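Local atomic coordinates of sensor protein (Vibrio parahaemolyticus, PDB entry 3I9Y), a protein that is the TMAO-responsive sensor histidine kinase TorS, which probably uses ATP to phosphorylate a protein histidine, here represented by its helical sensor domain. Residues 79-90 and 242-253. Numbering follows the deposited sequence.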
ATOM      1  N   ASN A  79     -10.339  -7.965  12.480  1.00 17.69           N
ATOM      2  CA  ASN A  79      -9.486  -8.241  11.356  1.00 18.81           C
ATOM      3  C   ASN A  79     -10.041  -7.475  10.136  1.00 18.50           C
ATOM      4  O   ASN A  79      -9.270  -6.787   9.462  1.00 17.26           O
ATOM      5  CB  ASN A  79      -9.496  -9.714  11.048  1.00 18.77           C
ATOM      6  CG  ASN A  79      -8.872 -10.008   9.711  1.00 19.60           C
ATOM      7  OD1 ASN A  79      -9.556 -10.128   8.705  1.00 18.20           O
ATOM      8  ND2 ASN A  79      -7.540 -10.106   9.711  1.00 15.77           N
ATOM      9  N   LEU A  80     -11.332  -7.488   9.925  1.00 18.32           N
ATOM     10  CA  LEU A  80     -11.902  -6.774   8.847  1.00 19.27           C
ATOM     11  C   LEU A  80     -11.808  -5.219   9.067  1.00 21.47           C
ATOM     12  O   LEU A  80     -11.606  -4.497   8.020  1.00 20.95           O
ATOM     13  CB  LEU A  80     -13.385  -7.092   8.507  1.00 17.76           C
ATOM     14  CG  LEU A  80     -13.536  -8.637   8.140  1.00 19.82           C
ATOM     15  CD1 LEU A  80     -15.124  -9.034   8.060  1.00 17.43           C
ATOM     16  CD2 LEU A  80     -13.120  -8.970   6.743  1.00 16.80           C
ATOM     17  N   ALA A  81     -11.896  -4.695  10.304  1.00 18.27           N
ATOM     18  CA  ALA A  81     -11.903  -3.240  10.466  1.00 19.11           C
ATOM     19  C   ALA A  81     -10.415  -2.927  10.215  1.00 18.96           C
ATOM     20  O   ALA A  81     -10.220  -1.934   9.630  1.00 21.01           O
ATOM     21  CB  ALA A  81     -12.088  -2.767  12.023  1.00 17.03           C
ATOM     22  N   GLU A  82      -9.438  -3.725  10.636  1.00 18.01           N
ATOM     23  CA  GLU A  82      -8.103  -3.318  10.438  1.00 20.28           C
ATOM     24  C   GLU A  82      -7.694  -3.291   8.901  1.00 21.51           C
ATOM     25  O   GLU A  82      -7.002  -2.352   8.455  1.00 21.70           O
ATOM     26  CB  GLU A  82      -7.143  -4.184  11.209  1.00 20.24           C
ATOM     27  CG  GLU A  82      -5.759  -3.782  11.030  1.00 25.78           C
ATOM     28  CD  GLU A  82      -4.821  -4.494  12.027  1.00 29.57           C
ATOM     29  OE1 GLU A  82      -5.299  -5.163  13.009  1.00 31.86           O
ATOM     30  OE2 GLU A  82      -3.588  -4.348  11.846  1.00 32.16           O
ATOM     31  N   LEU A  83      -8.158  -4.260   8.138  1.00 21.14           N
ATOM     32  CA  LEU A  83      -7.884  -4.339   6.729  1.00 21.19           C
ATOM     33  C   LEU A  83      -8.593  -3.089   6.153  1.00 20.31           C
ATOM     34  O   LEU A  83      -8.127  -2.498   5.247  1.00 19.98           O
ATOM     35  CB  LEU A  83      -8.634  -5.568   6.176  1.00 23.22           C
ATOM     36  CG  LEU A  83      -8.152  -5.998   4.825  1.00 29.28           C
ATOM     37  CD1 LEU A  83      -6.716  -6.541   4.995  1.00 29.39           C
ATOM     38  CD2 LEU A  83      -9.118  -7.142   4.159  1.00 33.35           C
ATOM     39  N   GLY A  84      -9.770  -2.687   6.559  1.00 17.19           N
ATOM     40  CA  GLY A  84     -10.299  -1.448   5.948  1.00 17.19           C
ATOM     41  C   GLY A  84      -9.356  -0.212   6.082  1.00 17.95           C
ATOM     42  O   GLY A  84      -9.216   0.577   5.106  1.00 18.90           O
ATOM     43  N   VAL A  85      -8.733  -0.013   7.219  1.00 16.87           N
ATOM     44  CA  VAL A  85      -7.859   1.160   7.482  1.00 18.34           C
ATOM     45  C   VAL A  85      -6.595   1.003   6.558  1.00 18.56           C
ATOM     46  O   VAL A  85      -6.176   1.980   5.896  1.00 14.92           O
ATOM     47  CB  VAL A  85      -7.415   1.099   8.916  1.00 19.45           C
ATOM     48  CG1 VAL A  85      -6.130   2.032   9.230  1.00 18.69           C
ATOM     49  CG2 VAL A  85      -8.701   1.460   9.809  1.00 16.76           C
ATOM     50  N   THR A  86      -6.047  -0.237   6.518  1.00 16.86           N
ATOM     51  CA  THR A  86      -4.901  -0.597   5.679  1.00 19.63           C
ATOM     52  C   THR A  86      -5.099  -0.348   4.200  1.00 18.41           C
ATOM     53  O   THR A  86      -4.192   0.159   3.503  1.00 19.16           O
ATOM     54  CB  THR A  86      -4.614  -2.165   6.035  1.00 21.54           C
ATOM     55  OG1 THR A  86      -3.929  -2.081   7.290  1.00 26.97           O
ATOM     56  CG2 THR A  86      -3.900  -2.826   5.152  1.00 27.05           C
ATOM     57  N   VAL A  87      -6.251  -0.744   3.675  1.00 16.74           N
ATOM     58  CA  VAL A  87      -6.516  -0.599   2.258  1.00 16.16           C
ATOM     59  C   VAL A  87      -6.718   0.898   1.943  1.00 17.98           C
ATOM     60  O   VAL A  87      -6.273   1.435   0.889  1.00 18.60           O
ATOM     61  CB  VAL A  87      -7.685  -1.472   1.775  1.00 15.04           C
ATOM     62  CG1 VAL A  87      -8.043  -1.065   0.283  1.00 14.53           C
ATOM     63  CG2 VAL A  87      -7.304  -3.083   1.864  1.00 13.94           C
ATOM     64  N   GLU A  88      -7.377   1.651   2.818  1.00 18.50           N
ATOM     65  CA  GLU A  88      -7.545   3.039   2.509  1.00 16.90           C
ATOM     66  C   GLU A  88      -6.103   3.743   2.603  1.00 16.37           C
ATOM     67  O   GLU A  88      -5.852   4.638   1.833  1.00 16.83           O
ATOM     68  CB  GLU A  88      -8.534   3.688   3.420  1.00 17.08           C
ATOM     69  CG  GLU A  88      -8.550   5.211   3.242  1.00 19.96           C
ATOM     70  CD  GLU A  88      -9.713   5.958   4.076  1.00 26.73           C
ATOM     71  OE1 GLU A  88     -10.459   5.250   4.910  1.00 24.01           O
ATOM     72  OE2 GLU A  88      -9.788   7.280   3.907  1.00 25.64           O
ATOM     73  N   ARG A  89      -5.279   3.362   3.551  1.00 14.55           N
ATOM     74  CA  ARG A  89      -4.020   3.963   3.691  1.00 16.56           C
ATOM     75  C   ARG A  89      -3.146   3.601   2.385  1.00 19.37           C
ATOM     76  O   ARG A  89      -2.446   4.492   1.868  1.00 20.73           O
ATOM     77  CB  ARG A  89      -3.295   3.418   4.834  1.00 14.43           C
ATOM     78  CG  ARG A  89      -1.872   3.770   4.859  1.00 17.47           C
ATOM     79  CD  ARG A  89      -1.335   3.294   6.255  1.00 20.39           C
ATOM     80  NE  ARG A  89       0.109   3.471   6.446  1.00 21.10           N
ATOM     81  CZ  ARG A  89       0.702   4.631   6.818  1.00 21.56           C
ATOM     82  NH1 ARG A  89      -0.030   5.798   7.070  1.00 20.05           N
ATOM     83  NH2 ARG A  89       2.026   4.646   6.905  1.00 21.61           N
ATOM     84  N   LYS A  90      -3.388   2.432   1.830  1.00 18.22           N
ATOM     85  CA  LYS A  90      -2.702   2.000   0.657  1.00 18.83           C
ATOM     86  C   LYS A  90      -3.022   2.946  -0.543  1.00 18.26           C
ATOM     87  O   LYS A  90      -2.071   3.346  -1.260  1.00 18.36           O
ATOM     88  CB  LYS A  90      -3.070   0.512   0.290  1.00 17.32           C
ATOM     89  CG  LYS A  90      -2.480   0.279  -1.054  1.00 20.66           C
ATOM     90  CD  LYS A  90      -2.760  -1.073  -1.535  1.00 26.46           C
ATOM     91  CE  LYS A  90      -4.206  -1.037  -1.902  1.00 28.55           C
ATOM     92  NZ  LYS A  90      -4.499  -2.117  -2.954  1.00 35.84           N
ATOM     93  N   ASN A 242       3.192  -1.242   4.729  1.00 23.39           N
ATOM     94  CA  ASN A 242       1.725  -1.289   4.772  1.00 21.74           C
ATOM     95  C   ASN A 242       1.312  -2.441   3.878  1.00 22.42           C
ATOM     96  O   ASN A 242       0.335  -3.199   4.213  1.00 19.94           O
ATOM     97  CB  ASN A 242       1.087   0.002   4.288  1.00 18.35           C
ATOM     98  CG  ASN A 242      -0.454   0.004   4.466  1.00 21.14           C
ATOM     99  OD1 ASN A 242      -1.210   0.072   3.509  1.00 21.20           O
ATOM    100  ND2 ASN A 242      -0.912  -0.070   5.666  1.00 16.71           N
ATOM    101  N   ASN A 243       1.970  -2.636   2.753  1.00 20.40           N
ATOM    102  CA  ASN A 243       1.561  -3.812   1.895  1.00 21.72           C
ATOM    103  C   ASN A 243       1.831  -5.123   2.636  1.00 21.86           C
ATOM    104  O   ASN A 243       1.013  -6.104   2.555  1.00 21.38           O
ATOM    105  CB  ASN A 243       2.328  -3.939   0.608  1.00 21.35           C
ATOM    106  CG  ASN A 243       1.860  -2.815  -0.394  1.00 25.91           C
ATOM    107  OD1 ASN A 243       0.757  -2.190  -0.165  1.00 25.43           O
ATOM    108  ND2 ASN A 243       2.653  -2.544  -1.493  1.00 25.27           N
ATOM    109  N   GLU A 244       2.919  -5.145   3.387  1.00 21.28           N
ATOM    110  CA  GLU A 244       3.237  -6.393   4.003  1.00 24.47           C
ATOM    111  C   GLU A 244       2.141  -6.716   5.195  1.00 24.08           C
ATOM    112  O   GLU A 244       1.659  -7.851   5.409  1.00 22.35           O
ATOM    113  CB  GLU A 244       4.592  -6.195   4.581  1.00 27.84           C
ATOM    114  CG  GLU A 244       4.872  -7.070   5.576  1.00 38.90           C
ATOM    115  CD  GLU A 244       6.270  -7.552   5.326  1.00 46.88           C
ATOM    116  OE1 GLU A 244       7.183  -7.358   6.236  1.00 51.16           O
ATOM    117  OE2 GLU A 244       6.434  -8.128   4.173  1.00 49.53           O
ATOM    118  N   GLN A 245       1.827  -5.694   5.927  1.00 22.45           N
ATOM    119  CA  GLN A 245       0.880  -5.783   6.992  1.00 24.67           C
ATOM    120  C   GLN A 245      -0.499  -6.175   6.305  1.00 24.35           C
ATOM    121  O   GLN A 245      -1.289  -7.092   6.722  1.00 24.27           O
ATOM    122  CB  GLN A 245       0.799  -4.400   7.675  1.00 27.00           C
ATOM    123  CG  GLN A 245      -0.388  -4.530   8.514  1.00 35.61           C
ATOM    124  CD  GLN A 245       0.112  -5.330   9.882  1.00 39.53           C
ATOM    125  OE1 GLN A 245       1.403  -5.808   9.975  1.00 42.80           O
ATOM    126  NE2 GLN A 245      -0.842  -5.434  10.899  1.00 40.70           N
ATOM    127  N   SER A 246      -0.778  -5.635   5.153  1.00 22.96           N
ATOM    128  CA  SER A 246      -2.043  -6.018   4.591  1.00 24.31           C
ATOM    129  C   SER A 246      -2.075  -7.513   4.089  1.00 23.56           C
ATOM    130  O   SER A 246      -3.114  -8.255   4.224  1.00 21.93           O
ATOM    131  CB  SER A 246      -2.482  -4.883   3.642  1.00 27.43           C
ATOM    132  OG  SER A 246      -2.952  -5.466   2.508  1.00 33.58           O
ATOM    133  N   GLN A 247      -0.917  -8.002   3.610  1.00 22.25           N
ATOM    134  CA  GLN A 247      -0.921  -9.390   3.184  1.00 24.61           C
ATOM    135  C   GLN A 247      -1.048 -10.344   4.404  1.00 22.43           C
ATOM    136  O   GLN A 247      -1.772 -11.337   4.335  1.00 21.47           O
ATOM    137  CB  GLN A 247       0.400  -9.741   2.433  1.00 26.99           C
ATOM    138  CG  GLN A 247       0.275 -11.183   1.911  1.00 36.56           C
ATOM    139  CD  GLN A 247      -1.251 -11.615   1.166  1.00 42.59           C
ATOM    140  OE1 GLN A 247      -1.689 -11.002   0.047  1.00 44.47           O
ATOM    141  NE2 GLN A 247      -2.051 -12.628   1.864  1.00 39.26           N
ATOM    142  N   GLN A 248      -0.356 -10.031   5.479  1.00 19.73           N
ATOM    143  CA  GLN A 248      -0.459 -10.835   6.681  1.00 22.83           C
ATOM    144  C   GLN A 248      -1.890 -10.833   7.219  1.00 23.28           C
ATOM    145  O   GLN A 248      -2.418 -11.927   7.656  1.00 22.75           O
ATOM    146  CB  GLN A 248       0.372 -10.267   7.748  1.00 23.99           C
ATOM    147  CG  GLN A 248       1.711 -10.728   7.384  1.00 32.83           C
ATOM    148  CD  GLN A 248       2.833  -9.923   8.195  1.00 38.52           C
ATOM    149  OE1 GLN A 248       2.497  -9.239   9.229  1.00 41.84           O
ATOM    150  NE2 GLN A 248       4.127  -9.998   7.731  1.00 38.56           N
ATOM    151  N   LEU A 249      -2.574  -9.668   7.085  1.00 21.17           N
ATOM    152  CA  LEU A 249      -3.919  -9.536   7.581  1.00 22.24           C
ATOM    153  C   LEU A 249      -4.894 -10.429   6.732  1.00 22.66           C
ATOM    154  O   LEU A 249      -5.761 -11.081   7.338  1.00 20.75           O
ATOM    155  CB  LEU A 249      -4.352  -8.115   7.598  1.00 22.25           C
ATOM    156  CG  LEU A 249      -4.634  -7.182   8.788  1.00 25.75           C
ATOM    157  CD1 LEU A 249      -4.266  -7.520  10.241  1.00 24.47           C
ATOM    158  CD2 LEU A 249      -4.096  -5.873   8.402  1.00 23.26           C
ATOM    159  N   MET A 250      -4.694 -10.495   5.383  1.00 21.61           N
ATOM    160  CA  MET A 250      -5.581 -11.284   4.574  1.00 23.22           C
ATOM    161  C   MET A 250      -5.387 -12.798   4.860  1.00 22.25           C
ATOM    162  O   MET A 250      -6.357 -13.519   4.797  1.00 23.47           O
ATOM    163  CB  MET A 250      -5.454 -11.022   3.070  1.00 22.08           C
ATOM    164  CG  MET A 250      -6.088  -9.619   2.900  1.00 29.58           C
ATOM    165  SD  MET A 250      -5.723  -9.058   1.286  1.00 35.94           S
ATOM    166  CE  MET A 250      -6.678 -10.002   0.217  1.00 34.27           C
ATOM    167  N   GLN A 251      -4.228 -13.205   5.134  1.00 22.31           N
ATOM    168  CA  GLN A 251      -3.932 -14.590   5.465  1.00 26.74           C
ATOM    169  C   GLN A 251      -4.707 -14.896   6.787  1.00 27.00           C
ATOM    170  O   GLN A 251      -5.403 -15.914   6.898  1.00 26.41           O
ATOM    171  CB  GLN A 251      -2.403 -14.748   5.728  1.00 29.49           C
ATOM    172  CG  GLN A 251      -2.019 -16.166   6.237  1.00 36.39           C
ATOM    173  CD  GLN A 251      -2.631 -17.246   5.219  1.00 39.86           C
ATOM    174  OE1 GLN A 251      -2.531 -17.037   3.920  1.00 40.86           O
ATOM    175  NE2 GLN A 251      -3.285 -18.397   5.792  1.00 40.35           N
ATOM    176  N   LYS A 252      -4.658 -13.974   7.733  1.00 26.12           N
ATOM    177  CA  LYS A 252      -5.323 -14.132   9.022  1.00 25.84           C
ATOM    178  C   LYS A 252      -6.834 -14.163   8.773  1.00 24.35           C
ATOM    179  O   LYS A 252      -7.537 -14.917   9.376  1.00 24.18           O
ATOM    180  CB  LYS A 252      -4.885 -13.030   9.930  1.00 29.05           C
ATOM    181  CG  LYS A 252      -4.985 -13.323  11.314  1.00 38.73           C
ATOM    182  CD  LYS A 252      -3.644 -14.043  11.827  1.00 44.30           C
ATOM    183  CE  LYS A 252      -3.842 -14.695  13.331  1.00 48.00           C
ATOM    184  NZ  LYS A 252      -2.827 -14.148  14.538  1.00 50.41           N
ATOM    185  N   THR A 253      -7.359 -13.456   7.817  1.00 21.83           N
ATOM    186  CA  THR A 253      -8.788 -13.531   7.554  1.00 22.13           C
ATOM    187  C   THR A 253      -9.201 -14.997   7.198  1.00 23.99           C
ATOM    188  O   THR A 253     -10.327 -15.444   7.631  1.00 22.39           O
ATOM    189  CB  THR A 253      -9.202 -12.762   6.281  1.00 22.25           C
ATOM    190  OG1 THR A 253      -8.693 -11.399   6.367  1.00 23.41           O
ATOM    191  CG2 THR A 253     -10.742 -12.670   6.168  1.00 19.37           C
TER
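L249 is the knob of a knobs-into-holes contact, its side chain lodged among N79, E82, L83 and T86 of the facing helix. The two helices, 63-114 and 232-267, run antiparallel within the stacked four-helix bundles of the TorS sensor domain; their local axes approach to 9.8 Å, with 149° between their N-to-C directions. E82 and L249 meet at about a right angle: the extended glutamate chain passes across the leucine tip, L249 CD2 lying 3.7 Å from E82 CG, while L249 CD1 faces the carboxylate carbon. The same carboxylate takes a bond from Q245, whose chain, bent beyond CG, brings NE2 within 3.1 Å of E82 OE2. The amide N-H comes almost end-on to the C-O bond, that oxygen lies close to the glutamine amide plane, and the two flat groups are nearly coplanar, although the bond is noticeably bent at the hydrogen. Nearer the root of the same leucine, L83 CD1 lies 3.9 Å from L249 CB, and the two leucine side chains run antiparallel alongside each other. L83 CD1 also reaches M250 CG (3.8 Å), and V23 of helix 5-27 touches both L83 and M250, extending this apolar patch to a third helix. At the N79 end of the segment the contact turns polar. The buried N79 projects toward the other helix with CG anti to the backbone N (chi1 167°), bringing its amide to the carbonyl of L249 and the hydroxyl of T253, with OD1 2.8 Å from T253 OG1. L249 O, already accepting the helical N-H of T253, receives a nearly straight second bond from N79 ND2 at 3.1 Å, the donor tilted 33° from the carbonyl plane.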